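Long-range contacts in HpuA (PDB 5EC6), which probably binds haemoglobin at the outer membrane as a lipoprotein receptor, a first step in drawing iron from the host protein: residues Thr213-Thr218 and Asp311-Thr316; Gly173-Glu178 and Gly302-Tyr307; Arg183-Arg188 and Asn228-Asp233; Asn103-Gln108 and Ala189-Tyr194; Ser48-Thr53 and Leu72-Asp77. All coordinates share one frame; numbering follows the deposited sequence.

How the interactions relate
Interactions 1 to 4 reach the antiparallel strands built around strand 174-185. Interactions 2 and 3 both use that strand, centres 26 Å apart, and interaction 1 joins it through the neighbouring strand 208-215, where Thr-213 meets Thr-176, its centre 12 Å from that of interaction 2. Interactions 3 and 4, centres 7 Å apart, meet at strand 188-191, which follows strand 174-185, and Glu-178 of interaction 2 reaches Tyr-194 of interaction 4. Interaction 5, in a separate four-stranded sheet, closes before the others open, and interaction 4 closes before interaction 1 opens. Segments of interactions 1 and 2, 2 and 4, and 3 and 4 alternate along the chain, interlocking distant parts of the sequence.

Interaction 1: Thr213-Thr218 and Asp311-Thr316; sequences TVNFNT and DTSTDT
At the end of strand 208-215, an Asx motif shapes the turn whose two asparagines, Asn-215 and Asn-217, grip the loop Asp-311 to Thr-316. Asn-215 ND2 spends one N-H on Asp-315 O at 2.8 Å and the other on Ser-313 O at 2.9 Å; both bonds are nearly straight, and both acceptors lie close to the amide plane. A chi1 of -173° sets CG of Asn-215 anti to the backbone N. Asn-217 ND2 likewise divides its protons between Ser-313 O at 3.0 Å and Asp-311 O at 2.9 Å, so Ser-313 O is shared by both amides. The Asx motif comes from the other end of the Asn-215 amide, where OD1 accepts from Thr-218 N at 3.0 Å. The loop supplies its own turns: Ser-313 N bonds to Asp-311 OD1, an Asx turn, and, in one of two conformers of Ser-313, Asp-315 N bonds to its OG, an ST turn. Asn-217 OD1 is taken by Gly-173 N, and Asp-315 OD1 by Ser-317 OG. At the surface, water 1 joins Thr-218 OG1 to Thr-314 O, beside which Thr-218 CG2 packs at 3.6 Å. On the strand, Thr-213 CB rests 3.5 Å from Thr-316 O.

Interaction 2: Gly173-Glu178 and Gly302-Tyr307; sequences GKATYE and GTRREY
Thr-176 and Glu-306, like Glu-178 and Thr-303, form antiparallel hydrogen-bonded backbone pairs. Thr-176 N reaches Glu-306 O at 2.9 Å, while Thr-176 O accepts from Arg-305 N at 2.8 Å and only weakly from Glu-306 N at 3.3 Å. Glu-178 N bonds to Thr-303 O at 2.8 Å. At Thr-176 two residues thus face one: a classic beta bulge, which shifts the register by one between strands 174-185 and 298-308. In one of its two conformers Arg-305 runs extended from CG to NE, and Glu-178 OE1 lies at the guanidinium edge, 3.8 Å from Arg-305 NE, a long salt bridge; Glu-178 OE2 is held by Tyr-194 OH. On the face carrying Ala-175, Tyr-177, Arg-304 and Tyr-307, Arg-304 runs beside Tyr-177 with CG over one face of its ring, and Tyr-177 CE2 is 3.7 Å from Arg-304 CB. Water 2 links Tyr-177 OH to Arg-304 NH1; Tyr-177 OH also bonds to Gly-281 O, and Arg-304 NH2 to Pro-279 O. Ala-175 CB meets Tyr-307 CB at 3.9 Å.

Interaction 3: Arg183-Arg188 and Asn228-Asp233; sequences RVKNDR and NSEFGD. With GOL (glycerol), chain C.
Arg-183 lays its side chain across the face of Phe-231. Its CG is anti to the carbonyl carbon, and the chain then runs extended to NE, crossing the phenylalanine side chain at about a right angle. Arg-183 CD sits over the ring, 4.0 Å from the Phe-231 centroid, a CH-pi contact. Farther out the guanidinium stacks on the ring with planes 25° apart, and its CZ lies 4.5 Å from the Phe-231 centroid, an off-centre cation-pi arrangement. Arg-183 NH1 donates to Asp-233 O at 2.9 Å, in the carbonyl plane and on a lone pair, though the N-H is bent to 139°. On the guanidinium face opposite Phe-231 lies O1 of a glycerol, probably from the crystallisation liquor. Arg-183 NE and NH2 find Leu-296 O and Ser-253 OG. Two residues on, Lys-185 bends at its third torsion (chi3 73°) and its NZ bonds to Glu-230 O at 2.7 Å. Lys-185 also opens the type I' turn that closes at Arg-188. In the receiving loop Asn-228 OD1 accepts from Glu-230 N and Phe-231 N, an Asx turn and Asx motif. The contact thus sits where the hairpin of strands 174-185 and 188-191 meets the loop between strands 220-225 and 235-243, with Glu-230 also touching Val-190 of strand 188-191 and Ser-104 of strand 104-109.

Interaction 4: Asn103-Gln108 and Ala189-Tyr194; sequences NSHPMQ and AVTSSY
His-105 NE2 and Thr-191 OG1 share a hydrogen bond of 2.9 Å, in which either may be the donor. Thr-191 OG1 lies at the imidazole edge, in the ring plane, and the ring is fixed from its other nitrogen, since His-105 ND1 bonds to Ile-90 N. Backbone bonds flank this pair: His-105 N donates to Ala-189 O at 2.8 Å, Ala-189 N returns a bond to His-105 O at 3.0 Å, and Thr-191 N reaches Asn-103 O at 3.0 Å. Around Asn-103 the link passes through water: water 4 lies within bonding distance of Asn-103 OD1, Thr-191 OG1 and Ser-192 O, though its protons cannot serve every acceptor in reach, and water 5 joins Asn-103 ND2 to Ser-193 OG. Met-107 CG, anti to the carbonyl carbon (chi1 -57°), lies 4.2 Å from Ala-189 CB; both side chains also touch Ile-117 of strand 115-118. With strand directions 152° apart, this is antiparallel beta pairing, by which strand 188-191 lies between strands 104-109 and 174-185 in the beta framework of the receptor.

Interaction 5: Ser48-Thr53 and Leu72-Asp77; sequences SVKPFT and LYQAPD
Ser-48 and Gln-74 satisfy each other's backbone in an antiparallel hydrogen-bonded pair: Ser-48 N donates to Gln-74 O at 2.9 Å, and Gln-74 N to Ser-48 O at 2.8 Å. Lys-50 and Leu-72 repeat the pattern, Lys-50 N to Leu-72 O at 2.9 Å and Leu-72 N to Lys-50 O at 3.0 Å. Between them, Val-49 and Tyr-73 form the non-hydrogen-bonded pair, so Val-49 N turns instead to Thr-41 OG1. On the face of Ser-48, Lys-50, Leu-72 and Gln-74, the extended lysine brings NZ into a hydrogen bond of 2.8 Å with Gln-74 OE1, the donor tilted 30° from the carbonyl plane. That oxygen has a second donor in water 6, which also bonds to Ser-48 OG, while Gln-74 NE2 donates to Gly-78 O. Apolar contact follows at Phe-52, whose ring takes Leu-72 CD1 over one face, 4.0 Å from the Phe-52 centroid. Together these bonds join the hairpin of strands 48-57 and 65-74, the middle strands of a four-stranded antiparallel sheet bordered by strands 29-31 and 80-81; Tyr-80 meets the Phe-52 ring with planes near 90°, and Tyr-73 stacks on Phe-151 of strand 148-154.

Interaction 1: Thr213-Thr218 and Asp311-Thr316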
# COMPACT_ATOMS: atom_id res chain seq x y z
N THR A 213 7.85 -6.78 10.54
CA THR A 213 9.24 -6.43 10.74
C THR A 213 10.13 -7.15 9.74
O THR A 213 10.00 -8.38 9.51
CB THR A 213 9.65 -6.71 12.18
OG1 THR A 213 9.03 -5.73 13.00
CG2 THR A 213 11.13 -6.66 12.42
N VAL A 214 11.05 -6.36 9.18
CA VAL A 214 12.07 -6.84 8.28
C VAL A 214 13.38 -6.88 9.04
O VAL A 214 13.81 -5.87 9.63
CB VAL A 214 12.21 -5.96 7.03
CG1 VAL A 214 13.36 -6.48 6.18
CG2 VAL A 214 10.94 -5.93 6.21
N ASN A 215 14.03 -8.05 9.03
CA ASN A 215 15.40 -8.20 9.51
C ASN A 215 16.31 -8.29 8.28
O ASN A 215 16.26 -9.26 7.55
CB ASN A 215 15.55 -9.42 10.38
CG ASN A 215 16.90 -9.49 11.03
OD1 ASN A 215 17.91 -9.23 10.37
ND2 ASN A 215 16.93 -9.81 12.31
N PHE A 216 17.06 -7.22 8.03
CA PHE A 216 17.94 -7.12 6.89
C PHE A 216 19.22 -7.94 7.13
O PHE A 216 19.91 -8.24 6.16
CB PHE A 216 18.31 -5.66 6.62
CG PHE A 216 17.13 -4.82 6.14
CD1 PHE A 216 16.77 -4.80 4.82
CD2 PHE A 216 16.37 -4.11 7.05
CE1 PHE A 216 15.72 -3.99 4.37
CE2 PHE A 216 15.28 -3.34 6.60
CZ PHE A 216 14.95 -3.31 5.27
N ASN A 217 19.55 -8.24 8.37
CA ASN A 217 20.74 -9.11 8.67
C ASN A 217 20.49 -10.51 8.16
O ASN A 217 21.35 -11.11 7.52
CB ASN A 217 21.07 -9.14 10.16
CG ASN A 217 21.23 -7.79 10.76
OD1 ASN A 217 21.79 -6.88 10.15
ND2 ASN A 217 20.70 -7.61 11.99
N THR A 218 19.30 -11.04 8.42
CA THR A 218 18.94 -12.42 8.05
C THR A 218 18.12 -12.53 6.79
O THR A 218 17.91 -13.61 6.22
CB THR A 218 18.11 -13.05 9.19
OG1 THR A 218 16.90 -12.29 9.34
CG2 THR A 218 18.86 -13.16 10.48
N ASP A 311 20.95 -2.60 14.53
CA ASP A 311 20.44 -3.73 15.28
C ASP A 311 21.10 -5.01 14.80
O ASP A 311 21.15 -5.26 13.61
CB ASP A 311 18.91 -3.80 15.07
CG ASP A 311 18.23 -4.71 16.08
OD1 ASP A 311 18.86 -5.65 16.58
OD2 ASP A 311 17.10 -4.42 16.45
N THR A 312 21.67 -5.77 15.76
CA THR A 312 22.35 -7.00 15.43
C THR A 312 21.49 -8.25 15.73
O THR A 312 21.98 -9.39 15.63
CB THR A 312 23.67 -7.10 16.23
OG1 THR A 312 23.35 -7.04 17.62
CG2 THR A 312 24.60 -5.98 15.84
N SER A 313 20.21 -8.05 16.05
CA SER A 313 19.27 -9.17 16.20
C SER A 313 19.25 -10.10 15.00
O SER A 313 19.42 -9.67 13.83
CB SER A 313 17.87 -8.62 16.48
OG SER A 313 16.88 -9.62 16.51
N THR A 314 18.99 -11.37 15.26
CA THR A 314 18.74 -12.32 14.19
C THR A 314 17.29 -12.81 14.13
O THR A 314 16.97 -13.77 13.43
CB THR A 314 19.65 -13.56 14.34
OG1 THR A 314 19.42 -14.15 15.60
CG2 THR A 314 21.12 -13.17 14.24
N ASP A 315 16.38 -12.10 14.81
CA ASP A 315 14.98 -12.49 14.74
C ASP A 315 14.09 -11.35 14.17
O ASP A 315 14.59 -10.26 13.87
CB ASP A 315 14.48 -12.96 16.12
CG ASP A 315 14.38 -11.85 17.14
OD1 ASP A 315 14.07 -10.68 16.84
OD2 ASP A 315 14.65 -12.16 18.34
N THR A 316 12.81 -11.67 13.94
CA THR A 316 11.86 -10.68 13.41
C THR A 316 10.96 -10.10 14.49
O THR A 316 9.89 -9.57 14.17
CB THR A 316 11.01 -11.23 12.28
OG1 THR A 316 10.45 -12.50 12.64
CG2 THR A 316 11.91 -11.40 11.03
O HOH W 1 15.32 -13.26 11.31

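Interaction 2: Gly173-Glu178 and Gly302-Tyr307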
# COMPACT_ATOMS: atom_id res chain seq x y z
N GLY A 173 20.45 -4.36 9.86
CA GLY A 173 19.58 -3.98 10.94
C GLY A 173 18.14 -4.42 10.72
O GLY A 173 17.89 -5.38 10.07
N LYS A 174 17.23 -3.69 11.35
CA LYS A 174 15.83 -4.09 11.39
C LYS A 174 14.96 -2.85 11.18
O LYS A 174 15.34 -1.73 11.50
CB LYS A 174 15.48 -4.79 12.71
CG LYS A 174 15.98 -6.23 12.75
CD LYS A 174 15.74 -6.91 14.10
CE LYS A 174 14.26 -7.19 14.35
NZ LYS A 174 13.99 -7.98 15.60
N ALA A 175 13.76 -3.10 10.67
CA ALA A 175 12.72 -2.05 10.59
C ALA A 175 11.35 -2.66 10.83
O ALA A 175 11.10 -3.80 10.43
CB ALA A 175 12.71 -1.46 9.20
N THR A 176 10.51 -1.90 11.50
CA THR A 176 9.15 -2.30 11.81
C THR A 176 8.16 -1.35 11.14
O THR A 176 8.28 -0.12 11.22
CB THR A 176 8.97 -2.32 13.34
OG1 THR A 176 9.85 -3.32 13.88
CG2 THR A 176 7.59 -2.63 13.75
N TYR A 177 7.14 -1.95 10.54
CA TYR A 177 6.14 -1.27 9.72
C TYR A 177 4.76 -1.49 10.36
O TYR A 177 4.46 -2.55 10.90
CB TYR A 177 6.15 -1.80 8.29
CG TYR A 177 7.44 -1.57 7.54
CD1 TYR A 177 8.54 -2.44 7.73
CD2 TYR A 177 7.58 -0.51 6.66
CE1 TYR A 177 9.74 -2.20 7.11
CE2 TYR A 177 8.76 -0.28 6.00
CZ TYR A 177 9.86 -1.10 6.23
OH TYR A 177 11.05 -0.89 5.57
N GLU A 178 3.93 -0.46 10.26
CA GLU A 178 2.57 -0.44 10.79
C GLU A 178 1.71 -0.50 9.54
O GLU A 178 1.78 0.41 8.73
CB GLU A 178 2.37 0.87 11.57
CG GLU A 178 1.02 1.00 12.27
CD GLU A 178 1.05 2.07 13.37
OE1 GLU A 178 2.13 2.29 14.01
OE2 GLU A 178 -0.01 2.72 13.59
N GLY A 302 1.66 -0.14 4.25
CA GLY A 302 1.87 0.60 5.48
C GLY A 302 3.18 1.35 5.51
O GLY A 302 3.88 1.44 4.50
N THR A 303 3.46 1.90 6.68
CA THR A 303 4.52 2.87 6.87
C THR A 303 5.52 2.36 7.90
O THR A 303 5.17 1.65 8.84
CB THR A 303 3.94 4.26 7.32
OG1 THR A 303 3.19 4.11 8.53
CG2 THR A 303 3.11 4.86 6.21
N ARG A 304 6.76 2.80 7.75
CA ARG A 304 7.85 2.46 8.66
C ARG A 304 7.69 3.23 9.97
O ARG A 304 7.80 4.45 9.99
CB ARG A 304 9.18 2.80 8.00
CG ARG A 304 10.41 2.29 8.75
CD ARG A 304 11.64 2.28 7.88
NE ARG A 304 11.91 3.65 7.41
CZ ARG A 304 12.71 3.92 6.39
NH1 ARG A 304 13.35 2.99 5.78
NH2 ARG A 304 12.89 5.20 6.06
N ARG A 305 7.47 2.52 11.05
CA ARG A 305 7.29 3.14 12.36
C ARG A 305 8.64 3.40 13.02
O ARG A 305 8.82 4.38 13.75
CB ARG A 305 6.40 2.22 13.23
CG ARG A 305 6.05 2.76 14.60
CD ARG A 305 5.28 1.75 15.44
NE ARG A 305 4.81 2.38 16.68
CZ ARG A 305 5.58 2.62 17.75
NH1 ARG A 305 6.85 2.24 17.79
NH2 ARG A 305 5.07 3.26 18.81
N GLU A 306 9.61 2.51 12.77
CA GLU A 306 10.89 2.57 13.48
C GLU A 306 11.89 1.80 12.65
O GLU A 306 11.55 0.77 12.03
CB GLU A 306 10.77 1.98 14.86
CG GLU A 306 12.03 2.11 15.68
CD GLU A 306 11.89 1.66 17.12
OE1 GLU A 306 10.77 1.33 17.61
OE2 GLU A 306 12.96 1.65 17.82
N TYR A 307 13.13 2.25 12.70
CA TYR A 307 14.20 1.45 12.11
C TYR A 307 15.49 1.69 12.84
O TYR A 307 15.69 2.73 13.51
CB TYR A 307 14.37 1.74 10.60
CG TYR A 307 14.90 3.12 10.29
CD1 TYR A 307 14.02 4.21 10.17
CD2 TYR A 307 16.25 3.34 10.15
CE1 TYR A 307 14.51 5.50 9.91
CE2 TYR A 307 16.73 4.60 9.88
CZ TYR A 307 15.88 5.67 9.76
OH TYR A 307 16.38 6.93 9.48
O HOH W 2 13.69 0.12 6.20

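Interaction 3: Arg183-Arg188 and Asn228-Asp233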
# COMPACT_ATOMS: atom_id res chain seq x y z
N ARG A 183 -9.11 -7.25 2.27
CA ARG A 183 -9.70 -8.31 1.50
C ARG A 183 -11.04 -7.78 0.91
O ARG A 183 -11.50 -6.67 1.25
CB ARG A 183 -9.96 -9.55 2.37
CG ARG A 183 -8.68 -10.28 2.95
CD ARG A 183 -9.10 -11.43 3.83
NE ARG A 183 -8.13 -12.53 3.99
CZ ARG A 183 -7.95 -13.24 5.09
NH1 ARG A 183 -8.61 -12.96 6.26
NH2 ARG A 183 -7.00 -14.15 5.09
N VAL A 184 -11.62 -8.55 -0.01
CA VAL A 184 -12.97 -8.26 -0.52
C VAL A 184 -13.87 -9.43 -0.13
O VAL A 184 -13.57 -10.58 -0.44
CB VAL A 184 -12.98 -8.03 -2.03
CG1 VAL A 184 -14.45 -7.80 -2.46
CG2 VAL A 184 -12.14 -6.85 -2.41
N LYS A 185 -14.92 -9.12 0.62
CA LYS A 185 -15.91 -10.13 0.99
C LYS A 185 -17.28 -9.59 0.63
O LYS A 185 -17.66 -8.51 1.08
CB LYS A 185 -15.90 -10.37 2.49
CG LYS A 185 -17.15 -11.12 2.98
CD LYS A 185 -16.99 -11.63 4.40
CE LYS A 185 -17.06 -10.50 5.41
NZ LYS A 185 -16.76 -11.06 6.74
N ASN A 186 -18.03 -10.33 -0.20
CA ASN A 186 -19.43 -9.96 -0.45
C ASN A 186 -19.60 -8.52 -0.81
O ASN A 186 -20.29 -7.76 -0.11
CB ASN A 186 -20.26 -10.20 0.81
CG ASN A 186 -20.66 -11.64 0.97
OD1 ASN A 186 -20.50 -12.22 2.05
ND2 ASN A 186 -21.16 -12.24 -0.11
N ASP A 187 -18.98 -8.14 -1.91
CA ASP A 187 -19.11 -6.80 -2.48
C ASP A 187 -18.54 -5.63 -1.64
O ASP A 187 -18.54 -4.47 -2.10
CB ASP A 187 -20.58 -6.52 -2.91
CG ASP A 187 -20.86 -6.92 -4.35
OD1 ASP A 187 -20.01 -7.62 -4.95
OD2 ASP A 187 -21.93 -6.53 -4.87
N ARG A 188 -17.98 -5.94 -0.46
CA ARG A 188 -17.39 -4.92 0.39
C ARG A 188 -15.90 -5.17 0.57
O ARG A 188 -15.42 -6.29 0.56
CB ARG A 188 -18.07 -4.85 1.73
CG ARG A 188 -19.39 -4.07 1.52
CD ARG A 188 -20.21 -4.10 2.75
NE ARG A 188 -19.81 -3.09 3.71
CZ ARG A 188 -20.08 -1.79 3.65
NH1 ARG A 188 -20.74 -1.21 2.62
NH2 ARG A 188 -19.66 -1.06 4.67
N ASN A 228 -10.66 -9.82 12.20
CA ASN A 228 -11.87 -9.46 12.96
C ASN A 228 -13.04 -10.09 12.24
O ASN A 228 -12.88 -10.88 11.31
CB ASN A 228 -11.99 -7.94 13.05
CG ASN A 228 -11.92 -7.28 11.68
OD1 ASN A 228 -12.77 -7.49 10.86
ND2 ASN A 228 -10.80 -6.53 11.40
N SER A 229 -14.27 -9.84 12.73
CA SER A 229 -15.45 -10.49 12.17
C SER A 229 -15.69 -10.16 10.71
O SER A 229 -16.31 -10.93 10.06
CB SER A 229 -16.70 -10.05 12.96
OG SER A 229 -16.90 -8.65 12.85
N GLU A 230 -15.18 -9.02 10.21
CA GLU A 230 -15.35 -8.65 8.81
C GLU A 230 -14.20 -9.18 7.93
O GLU A 230 -14.39 -9.80 6.87
CB GLU A 230 -15.43 -7.13 8.69
CG GLU A 230 -16.61 -6.47 9.45
CD GLU A 230 -17.92 -7.14 9.10
OE1 GLU A 230 -18.23 -7.23 7.90
OE2 GLU A 230 -18.58 -7.64 10.03
N PHE A 231 -12.99 -8.87 8.37
CA PHE A 231 -11.79 -9.28 7.64
C PHE A 231 -11.62 -10.79 7.59
O PHE A 231 -11.07 -11.31 6.62
CB PHE A 231 -10.58 -8.65 8.31
CG PHE A 231 -9.28 -8.88 7.56
CD1 PHE A 231 -8.92 -8.09 6.46
CD2 PHE A 231 -8.43 -9.87 7.97
CE1 PHE A 231 -7.70 -8.28 5.81
CE2 PHE A 231 -7.22 -10.09 7.29
CZ PHE A 231 -6.86 -9.30 6.23
N GLY A 232 -12.04 -11.49 8.63
CA GLY A 232 -11.80 -12.91 8.75
C GLY A 232 -10.56 -13.16 9.56
O GLY A 232 -10.18 -12.32 10.38
N ASP A 233 -10.00 -14.34 9.37
CA ASP A 233 -8.90 -14.82 10.19
C ASP A 233 -7.68 -13.91 9.94
O ASP A 233 -7.46 -13.41 8.83
CB ASP A 233 -8.55 -16.24 9.89
CG ASP A 233 -9.69 -17.21 10.25
OD1 ASP A 233 -10.40 -16.94 11.26
OD2 ASP A 233 -9.82 -18.23 9.57
C1 GOL C . -11.78 -13.10 4.90
O1 GOL C . -11.23 -14.20 4.20
C2 GOL C . -13.02 -12.55 4.21
O2 GOL C . -13.65 -11.64 5.10
C3 GOL C . -12.65 -11.82 2.94
O3 GOL C . -13.44 -12.21 1.82

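Interaction 4: Asn103-Gln108 and Ala189-Tyr194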
# COMPACT_ATOMS: atom_id res chain seq x y z
N ASN A 103 -14.13 -1.70 9.92
CA ASN A 103 -13.65 -2.95 9.33
C ASN A 103 -14.28 -3.34 8.01
O ASN A 103 -13.87 -4.32 7.40
CB ASN A 103 -13.76 -4.10 10.31
CG ASN A 103 -12.96 -3.87 11.58
OD1 ASN A 103 -11.95 -3.19 11.60
ND2 ASN A 103 -13.39 -4.51 12.63
N SER A 104 -15.29 -2.58 7.56
CA SER A 104 -16.00 -2.84 6.30
C SER A 104 -16.26 -1.51 5.62
O SER A 104 -16.55 -0.50 6.30
CB SER A 104 -17.33 -3.56 6.59
OG SER A 104 -17.98 -3.91 5.39
N HIS A 105 -16.14 -1.49 4.29
CA HIS A 105 -16.21 -0.28 3.48
C HIS A 105 -16.88 -0.57 2.15
O HIS A 105 -16.66 -1.61 1.54
CB HIS A 105 -14.83 0.34 3.21
CG HIS A 105 -13.91 0.29 4.37
ND1 HIS A 105 -13.54 1.42 5.06
CD2 HIS A 105 -13.22 -0.74 4.93
CE1 HIS A 105 -12.71 1.09 6.03
NE2 HIS A 105 -12.52 -0.22 5.98
N PRO A 106 -17.74 0.34 1.69
CA PRO A 106 -18.28 0.17 0.34
C PRO A 106 -17.22 0.45 -0.75
O PRO A 106 -16.41 1.34 -0.59
CB PRO A 106 -19.39 1.25 0.30
CG PRO A 106 -18.89 2.34 1.17
CD PRO A 106 -18.16 1.62 2.30
N MET A 107 -17.25 -0.30 -1.84
CA MET A 107 -16.40 -0.04 -2.98
C MET A 107 -17.15 0.84 -3.96
O MET A 107 -18.39 0.77 -4.05
CB MET A 107 -16.03 -1.35 -3.65
CG MET A 107 -15.33 -2.33 -2.69
SD MET A 107 -14.84 -3.90 -3.45
CE MET A 107 -13.52 -3.43 -4.53
N GLN A 108 -16.44 1.66 -4.69
CA GLN A 108 -17.10 2.54 -5.66
C GLN A 108 -17.45 1.79 -6.90
O GLN A 108 -16.61 1.14 -7.52
CB GLN A 108 -16.23 3.74 -5.99
CG GLN A 108 -16.98 4.75 -6.91
CD GLN A 108 -16.24 6.04 -7.17
OE1 GLN A 108 -15.03 6.16 -6.97
NE2 GLN A 108 -16.98 7.05 -7.66
N ALA A 189 -15.22 -4.08 0.76
CA ALA A 189 -13.87 -4.13 1.26
C ALA A 189 -13.84 -4.32 2.76
O ALA A 189 -14.57 -3.65 3.50
CB ALA A 189 -13.16 -2.84 0.89
N VAL A 190 -12.98 -5.22 3.23
CA VAL A 190 -12.87 -5.48 4.64
C VAL A 190 -11.40 -5.31 5.04
O VAL A 190 -10.50 -5.66 4.28
CB VAL A 190 -13.42 -6.86 5.04
CG1 VAL A 190 -14.94 -6.87 4.85
CG2 VAL A 190 -12.82 -8.01 4.26
N THR A 191 -11.20 -4.72 6.20
CA THR A 191 -9.86 -4.32 6.65
C THR A 191 -9.49 -4.90 7.99
O THR A 191 -10.34 -5.21 8.86
CB THR A 191 -9.69 -2.80 6.61
OG1 THR A 191 -10.80 -2.15 7.29
CG2 THR A 191 -9.59 -2.32 5.19
N SER A 192 -8.18 -5.07 8.18
CA SER A 192 -7.63 -5.55 9.43
C SER A 192 -7.84 -4.55 10.58
O SER A 192 -8.01 -3.36 10.36
CB SER A 192 -6.14 -5.85 9.26
OG SER A 192 -5.45 -4.70 8.82
N SER A 193 -7.85 -5.07 11.81
CA SER A 193 -8.23 -4.23 12.97
C SER A 193 -7.24 -3.15 13.21
O SER A 193 -6.00 -3.38 13.23
CB SER A 193 -8.38 -5.07 14.22
OG SER A 193 -9.40 -6.03 14.04
N TYR A 194 -7.73 -1.94 13.44
CA TYR A 194 -6.86 -0.82 13.65
C TYR A 194 -7.56 0.20 14.49
O TYR A 194 -8.57 0.77 14.04
CB TYR A 194 -6.46 -0.19 12.32
CG TYR A 194 -5.27 0.70 12.28
CD1 TYR A 194 -4.23 0.62 13.24
CD2 TYR A 194 -5.10 1.60 11.23
CE1 TYR A 194 -3.12 1.42 13.14
CE2 TYR A 194 -4.00 2.41 11.13
CZ TYR A 194 -2.99 2.33 12.08
OH TYR A 194 -1.91 3.16 11.91
O HOH W 3 -10.64 -1.54 13.36
O HOH W 4 -10.15 -1.81 9.85
O HOH W 5 -11.69 -4.84 15.05

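Interaction 5: Ser48-Thr53 and Leu72-Asp77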
# COMPACT_ATOMS: atom_id res chain seq x y z
N SER A 48 -2.31 -2.56 -12.61
CA SER A 48 -1.10 -1.92 -12.15
C SER A 48 -1.27 -0.40 -12.01
O SER A 48 -2.20 0.19 -12.60
CB SER A 48 0.08 -2.24 -13.06
OG SER A 48 -0.04 -1.62 -14.32
N VAL A 49 -0.40 0.21 -11.22
CA VAL A 49 -0.35 1.70 -11.11
C VAL A 49 0.64 2.22 -12.14
O VAL A 49 1.74 1.65 -12.35
CB VAL A 49 -0.06 2.19 -9.68
CG1 VAL A 49 -1.24 1.98 -8.79
CG2 VAL A 49 1.21 1.58 -9.09
N LYS A 50 0.26 3.31 -12.85
CA LYS A 50 1.04 3.79 -13.95
C LYS A 50 1.12 5.33 -13.87
O LYS A 50 0.15 5.98 -13.48
CB LYS A 50 0.43 3.38 -15.27
CG LYS A 50 0.52 1.89 -15.57
CD LYS A 50 0.22 1.60 -17.02
CE LYS A 50 0.74 0.22 -17.41
NZ LYS A 50 0.20 -0.09 -18.76
N PRO A 51 2.30 5.88 -14.15
CA PRO A 51 2.49 7.37 -14.03
C PRO A 51 2.14 8.10 -15.33
O PRO A 51 2.43 7.61 -16.44
CB PRO A 51 3.98 7.49 -13.76
CG PRO A 51 4.60 6.33 -14.50
CD PRO A 51 3.58 5.21 -14.44
N PHE A 52 1.59 9.30 -15.17
CA PHE A 52 1.17 10.14 -16.30
C PHE A 52 1.53 11.60 -16.00
O PHE A 52 1.69 12.01 -14.85
CB PHE A 52 -0.34 10.04 -16.50
CG PHE A 52 -0.77 8.76 -17.13
CD1 PHE A 52 -1.00 7.65 -16.33
CD2 PHE A 52 -0.84 8.64 -18.50
CE1 PHE A 52 -1.38 6.48 -16.88
CE2 PHE A 52 -1.18 7.44 -19.08
CZ PHE A 52 -1.45 6.37 -18.27
N THR A 53 1.64 12.37 -17.07
CA THR A 53 1.67 13.83 -16.98
C THR A 53 0.38 14.33 -17.57
O THR A 53 0.05 14.01 -18.70
CB THR A 53 2.90 14.35 -17.74
OG1 THR A 53 4.09 13.81 -17.14
CG2 THR A 53 3.01 15.88 -17.67
N LEU A 72 -2.36 6.89 -12.18
CA LEU A 72 -3.65 6.28 -12.42
C LEU A 72 -3.54 4.78 -12.18
O LEU A 72 -2.45 4.22 -12.33
CB LEU A 72 -4.12 6.52 -13.86
CG LEU A 72 -4.21 7.97 -14.32
CD1 LEU A 72 -4.59 8.07 -15.81
CD2 LEU A 72 -5.17 8.69 -13.43
N TYR A 73 -4.66 4.17 -11.81
CA TYR A 73 -4.77 2.72 -11.66
C TYR A 73 -5.27 2.17 -13.00
O TYR A 73 -6.35 2.54 -13.44
CB TYR A 73 -5.70 2.37 -10.50
CG TYR A 73 -5.99 0.88 -10.46
CD1 TYR A 73 -5.02 -0.02 -10.07
CD2 TYR A 73 -7.19 0.40 -10.90
CE1 TYR A 73 -5.27 -1.39 -10.09
CE2 TYR A 73 -7.44 -0.95 -10.93
CZ TYR A 73 -6.49 -1.84 -10.53
OH TYR A 73 -6.78 -3.20 -10.57
N GLN A 74 -4.51 1.29 -13.63
CA GLN A 74 -5.01 0.53 -14.81
C GLN A 74 -5.56 -0.84 -14.34
O GLN A 74 -4.81 -1.69 -13.81
CB GLN A 74 -3.92 0.32 -15.86
CG GLN A 74 -4.53 -0.20 -17.15
CD GLN A 74 -3.54 -0.50 -18.24
OE1 GLN A 74 -2.39 -0.81 -18.01
NE2 GLN A 74 -4.00 -0.34 -19.47
N ALA A 75 -6.85 -1.04 -14.55
CA ALA A 75 -7.51 -2.26 -14.13
C ALA A 75 -7.11 -3.40 -15.06
O ALA A 75 -6.58 -3.17 -16.13
CB ALA A 75 -8.98 -2.01 -14.11
N PRO A 76 -7.38 -4.65 -14.64
CA PRO A 76 -7.11 -5.82 -15.49
C PRO A 76 -7.78 -5.79 -16.86
O PRO A 76 -7.27 -6.44 -17.78
CB PRO A 76 -7.63 -6.99 -14.67
CG PRO A 76 -7.59 -6.52 -13.24
CD PRO A 76 -7.96 -5.04 -13.34
N ASP A 77 -8.88 -5.04 -16.99
CA ASP A 77 -9.55 -4.88 -18.28
C ASP A 77 -8.97 -3.80 -19.15
O ASP A 77 -9.51 -3.51 -20.21
CB ASP A 77 -11.09 -4.69 -18.07
CG ASP A 77 -11.47 -3.38 -17.35
OD1 ASP A 77 -10.54 -2.53 -17.06
OD2 ASP A 77 -12.69 -3.20 -17.05
O HOH W 6 -1.78 -2.70 -16.19